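Local structure of designed Anbu Protein (Synthetic construct, 5LOY) at residues F36-P39 with G40-I44; P214-R217 with M218-Q222. The protein assembles into a helical array as a consensus-designed Anbu, the ancestral proteasome beta subunit, and is probably a peptide hydrolase of the N-terminal-nucleophile type. All coordinates share one frame; numbering follows the deposited sequence.

Interaction 1 (F36-P39 with G40-I44)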
ATOM      1  N   PHE A  36       5.563 -25.671  14.450  1.00 46.25           N
ATOM      2  CA  PHE A  36       5.532 -26.598  15.575  1.00 48.84           C
ATOM      3  C   PHE A  36       4.466 -27.635  15.236  1.00 47.66           C
ATOM      4  O   PHE A  36       3.301 -27.307  15.103  1.00 44.42           O
ATOM      5  CB  PHE A  36       5.227 -25.824  16.860  1.00 50.69           C
ATOM      6  CG  PHE A  36       6.141 -24.654  17.070  1.00 51.27           C
ATOM      7  CD1 PHE A  36       5.888 -23.450  16.448  1.00 50.21           C
ATOM      8  CD2 PHE A  36       7.303 -24.778  17.840  1.00 54.66           C
ATOM      9  CE1 PHE A  36       6.756 -22.374  16.608  1.00 51.15           C
ATOM     10  CE2 PHE A  36       8.185 -23.707  18.011  1.00 54.36           C
ATOM     11  CZ  PHE A  36       7.902 -22.501  17.390  1.00 53.64           C
ATOM     12  N   GLU A  37       4.893 -28.875  15.052  1.00 49.64           N
ATOM     13  CA  GLU A  37       4.036 -29.924  14.544  1.00 52.06           C
ATOM     14  C   GLU A  37       4.132 -31.154  15.461  1.00 53.94           C
ATOM     15  O   GLU A  37       5.234 -31.584  15.809  1.00 54.16           O
ATOM     16  CB  GLU A  37       4.446 -30.284  13.108  1.00 54.37           C
ATOM     17  CG  GLU A  37       3.578 -31.373  12.456  1.00 60.35           C
ATOM     18  CD  GLU A  37       4.087 -31.882  11.096  1.00 64.31           C
ATOM     19  OE1 GLU A  37       5.304 -31.782  10.821  1.00 69.58           O
ATOM     20  OE2 GLU A  37       3.271 -32.394  10.284  1.00 65.37           O
ATOM     21  N   VAL A  38       2.981 -31.697  15.873  1.00 54.37           N
ATOM     22  CA  VAL A  38       2.896 -33.080  16.366  1.00 56.12           C
ATOM     23  C   VAL A  38       1.961 -33.806  15.411  1.00 56.49           C
ATOM     24  O   VAL A  38       0.753 -33.633  15.474  1.00 54.42           O
ATOM     25  CB  VAL A  38       2.363 -33.183  17.803  1.00 57.55           C
ATOM     26  CG1 VAL A  38       2.271 -34.644  18.238  1.00 59.63           C
ATOM     27  CG2 VAL A  38       3.262 -32.408  18.748  1.00 57.28           C
ATOM     28  N   PRO A  39       2.525 -34.603  14.493  1.00 59.03           N
ATOM     29  CA  PRO A  39       1.692 -35.110  13.390  1.00 59.25           C
ATOM     30  C   PRO A  39       0.547 -35.960  13.922  1.00 61.30           C
ATOM     31  O   PRO A  39       0.772 -36.816  14.773  1.00 61.48           O
ATOM     32  CB  PRO A  39       2.670 -35.948  12.556  1.00 60.88           C
ATOM     33  CG  PRO A  39       4.039 -35.518  12.989  1.00 60.98           C
ATOM     34  CD  PRO A  39       3.898 -35.142  14.437  1.00 60.86           C
ATOM     35  N   GLY A  40      -0.666 -35.683  13.445  1.00 61.33           N
ATOM     36  CA  GLY A  40      -1.868 -36.334  13.945  1.00 62.70           C
ATOM     37  C   GLY A  40      -2.480 -35.763  15.227  1.00 63.36           C
ATOM     38  O   GLY A  40      -3.517 -36.259  15.657  1.00 65.16           O
ATOM     39  N   GLU A  41      -1.866 -34.756  15.858  1.00 62.10           N
ATOM     40  CA  GLU A  41      -2.478 -34.086  17.019  1.00 63.58           C
ATOM     41  C   GLU A  41      -2.541 -32.545  16.846  1.00 58.83           C
ATOM     42  O   GLU A  41      -3.560 -31.956  17.212  1.00 60.72           O
ATOM     43  CB  GLU A  41      -1.884 -34.536  18.387  1.00 68.12           C
ATOM     44  CG  GLU A  41      -1.080 -33.461  19.183  1.00 72.77           C
ATOM     45  CD  GLU A  41      -1.839 -32.603  20.273  1.00 75.56           C
ATOM     46  OE1 GLU A  41      -3.006 -32.114  20.125  1.00 72.30           O
ATOM     47  OE2 GLU A  41      -1.199 -32.353  21.328  1.00 79.55           O
ATOM     48  N   ARG A  42      -1.515 -31.894  16.287  1.00 54.30           N
ATOM     49  CA  ARG A  42      -1.584 -30.438  16.028  1.00 51.43           C
ATOM     50  C   ARG A  42      -0.535 -29.907  15.058  1.00 48.23           C
ATOM     51  O   ARG A  42       0.536 -30.460  14.922  1.00 48.78           O
ATOM     52  CB  ARG A  42      -1.413 -29.643  17.327  1.00 51.96           C
ATOM     53  CG  ARG A  42      -0.019 -29.771  17.944  1.00 53.63           C
ATOM     54  CD  ARG A  42       0.152 -28.973  19.221  1.00 53.60           C
ATOM     55  NE  ARG A  42      -0.842 -29.363  20.208  1.00 56.64           N
ATOM     56  CZ  ARG A  42      -1.231 -28.643  21.258  1.00 58.08           C
ATOM     57  NH1 ARG A  42      -0.713 -27.448  21.512  1.00 59.36           N
ATOM     58  NH2 ARG A  42      -2.163 -29.122  22.057  1.00 57.57           N
ATOM     59  N   VAL A  43      -0.862 -28.791  14.435  1.00 45.43           N
ATOM     60  CA  VAL A  43       0.071 -28.008  13.654  1.00 43.93           C
ATOM     61  C   VAL A  43      -0.087 -26.545  14.039  1.00 41.81           C
ATOM     62  O   VAL A  43      -1.189 -26.014  13.993  1.00 40.05           O
ATOM     63  CB  VAL A  43      -0.217 -28.117  12.150  1.00 43.88           C
ATOM     64  CG1 VAL A  43       0.739 -27.250  11.353  1.00 42.30           C
ATOM     65  CG2 VAL A  43      -0.111 -29.548  11.690  1.00 46.58           C
ATOM     66  N   ILE A  44       1.016 -25.898  14.408  1.00 41.92           N
ATOM     67  CA  ILE A  44       1.017 -24.469  14.741  1.00 41.38           C
ATOM     68  C   ILE A  44       2.091 -23.742  13.953  1.00 39.37           C
ATOM     69  O   ILE A  44       3.231 -24.188  13.920  1.00 41.44           O
ATOM     70  CB  ILE A  44       1.274 -24.283  16.233  1.00 42.73           C
ATOM     71  CG1 ILE A  44       0.073 -24.812  17.006  1.00 44.96           C
ATOM     72  CG2 ILE A  44       1.494 -22.814  16.558  1.00 41.76           C
ATOM     73  CD1 ILE A  44       0.323 -24.886  18.484  1.00 47.74           C
TER

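Interaction 2 (P214-R217 with M218-Q222)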
ATOM      1  N   PRO A 214      10.430 -21.889 -11.274  1.00 49.25           N
ATOM      2  CA  PRO A 214       9.668 -21.813 -12.529  1.00 48.80           C
ATOM      3  C   PRO A 214       8.222 -21.397 -12.335  1.00 46.02           C
ATOM      4  O   PRO A 214       7.738 -20.568 -13.075  1.00 45.32           O
ATOM      5  CB  PRO A 214       9.749 -23.237 -13.080  1.00 50.98           C
ATOM      6  CG  PRO A 214      11.035 -23.769 -12.537  1.00 52.55           C
ATOM      7  CD  PRO A 214      11.128 -23.184 -11.145  1.00 51.03           C
ATOM      8  N   TYR A 215       7.538 -21.945 -11.343  1.00 45.21           N
ATOM      9  CA  TYR A 215       6.137 -21.615 -11.166  1.00 43.90           C
ATOM     10  C   TYR A 215       5.954 -20.120 -10.865  1.00 44.31           C
ATOM     11  O   TYR A 215       5.108 -19.453 -11.502  1.00 43.00           O
ATOM     12  CB  TYR A 215       5.473 -22.445 -10.075  1.00 42.37           C
ATOM     13  CG  TYR A 215       4.047 -21.993  -9.801  1.00 41.65           C
ATOM     14  CD1 TYR A 215       3.032 -22.221 -10.716  1.00 42.25           C
ATOM     15  CD2 TYR A 215       3.728 -21.320  -8.644  1.00 39.71           C
ATOM     16  CE1 TYR A 215       1.742 -21.802 -10.471  1.00 41.35           C
ATOM     17  CE2 TYR A 215       2.440 -20.906  -8.377  1.00 39.30           C
ATOM     18  CZ  TYR A 215       1.448 -21.141  -9.288  1.00 40.75           C
ATOM     19  OH  TYR A 215       0.164 -20.691  -8.996  1.00 41.81           O
ATOM     20  N   PHE A 216       6.731 -19.590  -9.914  1.00 43.59           N
ATOM     21  CA  PHE A 216       6.543 -18.197  -9.515  1.00 42.21           C
ATOM     22  C   PHE A 216       6.886 -17.264 -10.680  1.00 42.33           C
ATOM     23  O   PHE A 216       6.214 -16.262 -10.862  1.00 39.99           O
ATOM     24  CB  PHE A 216       7.329 -17.854  -8.242  1.00 40.72           C
ATOM     25  CG  PHE A 216       6.946 -16.518  -7.611  1.00 37.75           C
ATOM     26  CD1 PHE A 216       5.627 -16.138  -7.440  1.00 36.86           C
ATOM     27  CD2 PHE A 216       7.924 -15.657  -7.174  1.00 37.24           C
ATOM     28  CE1 PHE A 216       5.292 -14.917  -6.841  1.00 36.24           C
ATOM     29  CE2 PHE A 216       7.602 -14.442  -6.580  1.00 36.19           C
ATOM     30  CZ  PHE A 216       6.286 -14.061  -6.422  1.00 35.11           C
ATOM     31  N   ARG A 217       7.876 -17.624 -11.492  1.00 45.70           N
ATOM     32  CA  ARG A 217       8.154 -16.886 -12.727  1.00 50.01           C
ATOM     33  C   ARG A 217       7.001 -16.898 -13.711  1.00 51.25           C
ATOM     34  O   ARG A 217       6.673 -15.867 -14.265  1.00 51.00           O
ATOM     35  CB  ARG A 217       9.347 -17.455 -13.457  1.00 55.76           C
ATOM     36  CG  ARG A 217      10.671 -16.880 -13.019  1.00 62.13           C
ATOM     37  CD  ARG A 217      11.767 -17.229 -14.031  1.00 67.93           C
ATOM     38  NE  ARG A 217      13.062 -16.923 -13.444  1.00 71.78           N
ATOM     39  CZ  ARG A 217      14.226 -17.338 -13.919  1.00 81.16           C
ATOM     40  NH1 ARG A 217      14.287 -18.108 -15.004  1.00 86.35           N
ATOM     41  NH2 ARG A 217      15.341 -16.991 -13.286  1.00 82.57           N
ATOM     42  N   MET A 218       6.394 -18.063 -13.923  1.00 51.99           N
ATOM     43  CA  MET A 218       5.247 -18.173 -14.799  1.00 54.02           C
ATOM     44  C   MET A 218       4.100 -17.328 -14.286  1.00 49.71           C
ATOM     45  O   MET A 218       3.428 -16.661 -15.050  1.00 47.81           O
ATOM     46  CB  MET A 218       4.772 -19.613 -14.934  1.00 61.84           C
ATOM     47  CG  MET A 218       4.262 -19.961 -16.323  1.00 70.42           C
ATOM     48  SD  MET A 218       3.834 -21.712 -16.614  1.00 84.58           S
ATOM     49  CE  MET A 218       3.284 -22.405 -15.036  1.00 77.59           C
ATOM     50  N   LEU A 219       3.863 -17.378 -12.988  1.00 46.91           N
ATOM     51  CA  LEU A 219       2.743 -16.677 -12.405  1.00 46.35           C
ATOM     52  C   LEU A 219       2.909 -15.179 -12.614  1.00 47.04           C
ATOM     53  O   LEU A 219       1.984 -14.496 -13.063  1.00 52.43           O
ATOM     54  CB  LEU A 219       2.637 -17.003 -10.921  1.00 46.30           C
ATOM     55  CG  LEU A 219       1.404 -16.569 -10.145  1.00 48.20           C
ATOM     56  CD1 LEU A 219       0.204 -17.337 -10.670  1.00 51.57           C
ATOM     57  CD2 LEU A 219       1.557 -16.847  -8.655  1.00 49.96           C
ATOM     58  N   ARG A 220       4.085 -14.653 -12.301  1.00 45.19           N
ATOM     59  CA  ARG A 220       4.309 -13.222 -12.410  1.00 44.14           C
ATOM     60  C   ARG A 220       4.117 -12.742 -13.848  1.00 44.64           C
ATOM     61  O   ARG A 220       3.534 -11.701 -14.100  1.00 44.02           O
ATOM     62  CB  ARG A 220       5.701 -12.872 -11.917  1.00 45.63           C
ATOM     63  CG  ARG A 220       5.880 -13.139 -10.434  1.00 47.56           C
ATOM     64  CD  ARG A 220       7.306 -12.898 -10.000  1.00 51.34           C
ATOM     65  NE  ARG A 220       7.397 -11.555  -9.456  1.00 56.73           N
ATOM     66  CZ  ARG A 220       8.474 -11.065  -8.845  1.00 61.46           C
ATOM     67  NH1 ARG A 220       9.567 -11.826  -8.729  1.00 59.45           N
ATOM     68  NH2 ARG A 220       8.456  -9.808  -8.350  1.00 61.15           N
ATOM     69  N   LYS A 221       4.617 -13.520 -14.784  1.00 45.77           N
ATOM     70  CA  LYS A 221       4.596 -13.148 -16.166  1.00 47.52           C
ATOM     71  C   LYS A 221       3.174 -13.177 -16.710  1.00 47.72           C
ATOM     72  O   LYS A 221       2.801 -12.313 -17.473  1.00 48.32           O
ATOM     73  CB  LYS A 221       5.520 -14.081 -16.936  1.00 50.98           C
ATOM     74  CG  LYS A 221       5.466 -13.998 -18.447  1.00 55.40           C
ATOM     75  CD  LYS A 221       6.401 -15.061 -19.013  1.00 60.53           C
ATOM     76  CE  LYS A 221       5.855 -15.736 -20.259  1.00 64.09           C
ATOM     77  NZ  LYS A 221       6.086 -14.858 -21.431  1.00 66.72           N
ATOM     78  N   GLN A 222       2.380 -14.168 -16.328  1.00 47.13           N
ATOM     79  CA  GLN A 222       1.010 -14.243 -16.811  1.00 46.27           C
ATOM     80  C   GLN A 222       0.115 -13.221 -16.122  1.00 45.99           C
ATOM     81  O   GLN A 222      -0.827 -12.729 -16.741  1.00 48.11           O
ATOM     82  CB  GLN A 222       0.434 -15.628 -16.622  1.00 47.02           C
ATOM     83  CG  GLN A 222       1.077 -16.649 -17.560  1.00 51.21           C
ATOM     84  CD  GLN A 222       0.375 -18.001 -17.542  1.00 52.90           C
ATOM     85  OE1 GLN A 222      -0.782 -18.068 -17.172  1.00 56.61           O
ATOM     86  NE2 GLN A 222       1.058 -19.065 -17.929  1.00 53.71           N
TER

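Interaction 1 (F36-P39 with G40-I44)
Glu41 and Arg42 both turn their backbone N-H toward Val38, whose carbonyl oxygen accepts the two together. Arg42 N lies 3.0 Å from Val38 O, in the carbonyl plane and nearly straight (171°), while Glu41 N approaches the same oxygen at 2.9 Å, tilted from that plane. The Glu41 side chain then runs back over Val38. Glu41 CB stays 4.2 Å from Val38 CG1, Glu41 CG packs 3.7 Å from the same methyl, and a bend at chi2 (94°) carries the carboxylate on toward Arg42. There Glu41 OE2 forms a salt bridge with Arg42 NE at 3.2 Å, and OE1 lies at the edge of the guanidinium, in its plane. Two residues facing one make a classic beta bulge, placed here where the turn of the hairpin of strands 33-38 and 42-50 leads into the second strand. Pro39 and Gly40 occupy the corners of a type II turn; Gly40 has a positive phi (82°), and a side chain there would collide with Pro39 O. Past the bulge the strands pair antiparallel. The hydrogen bonds Phe36 N to Ile44 O and Ile44 N to Phe36 O are both 2.8 Å, and Ile44 O also sits at the edge of the Phe36 ring. On the opposite face of the hairpin, Glu37 and Val43 lie side by side, Glu37 CG to Val43 CG2 4.2 Å. Further along Glu37, OE2 is hydrogen-bonded to Val203 N. Arg42 NH1 is hydrogen-bonded to Ala76 O, while Phe36 and Val38 pack on Leu74 and Ile44 rests on Leu114 of strand 110-118.

Interaction 2 (P214-R217 with M218-Q222)
Tyr215 O accepts the amide N-H of Leu219 at 2.8 Å, the shortest of the i to i+4 bonds here. Met218 N to Pro214 O and Arg220 N to Phe216 O repeat this pattern, each 3.0 Å long. The main side-chain meeting joins Phe216 and Arg220, one turn apart. Arg220 CD stands over one face of the Phe216 ring, 3.9 Å from its centroid and offset toward the rim, a CH-pi contact. A bend at chi3 (96°) then folds the rest of the chain along the ring, bringing the guanidinium to within 19° of parallel, with Phe216 CZ over one of its faces and Arg220 NH1 3.9 Å from Phe216 CE2. Arg220 NE forms a salt bridge with Asp178 of helix 166-183, which helps anchor the guanidinium group against the ring. With an alanine in place of Arg220, Asp178 would probably lose this charged mate and one face of the Phe216 ring its aliphatic and guanidinium neighbours. Leu219 touches both aromatics: CD2 meets the edge of the Phe216 ring and lies 4.2 Å from Tyr215 CE2, while CD1 is 3.7 Å from Tyr215 OH. That hydroxyl is hydrogen-bonded to Pro235 O of the second subunit, and Met218 and Leu219 also pack on Pro235 and Leu234 of that chain, respectively. Phe216 and Leu219 meanwhile rest on Met181 and Leu174 of helix 166-183, respectively. These are the opening turns of an amphipathic alpha-helix, 214-232, begun by a proline and held both to its own domain and to a partner subunit.

How the interactions relate
From the N terminus, the chain runs along strand 33-38 and turns back at once into strand 42-50; interaction 1 closes that hairpin at the border of the five-stranded sheet, where 33-38 is one of the two outermost strands within this chain. The chain then builds the rest of this sheet, the helices and the last strands of the second sheet before helix 214-232 opens with interaction 2. The two local contacts follow in series, neither nested nor crossed, with centres 32 Å apart and nearest atoms about 21 Å apart. No other chain of the assembly touches the segments of interaction 1; interaction 2 links helix 166-183, strand 205-209 and the second subunit.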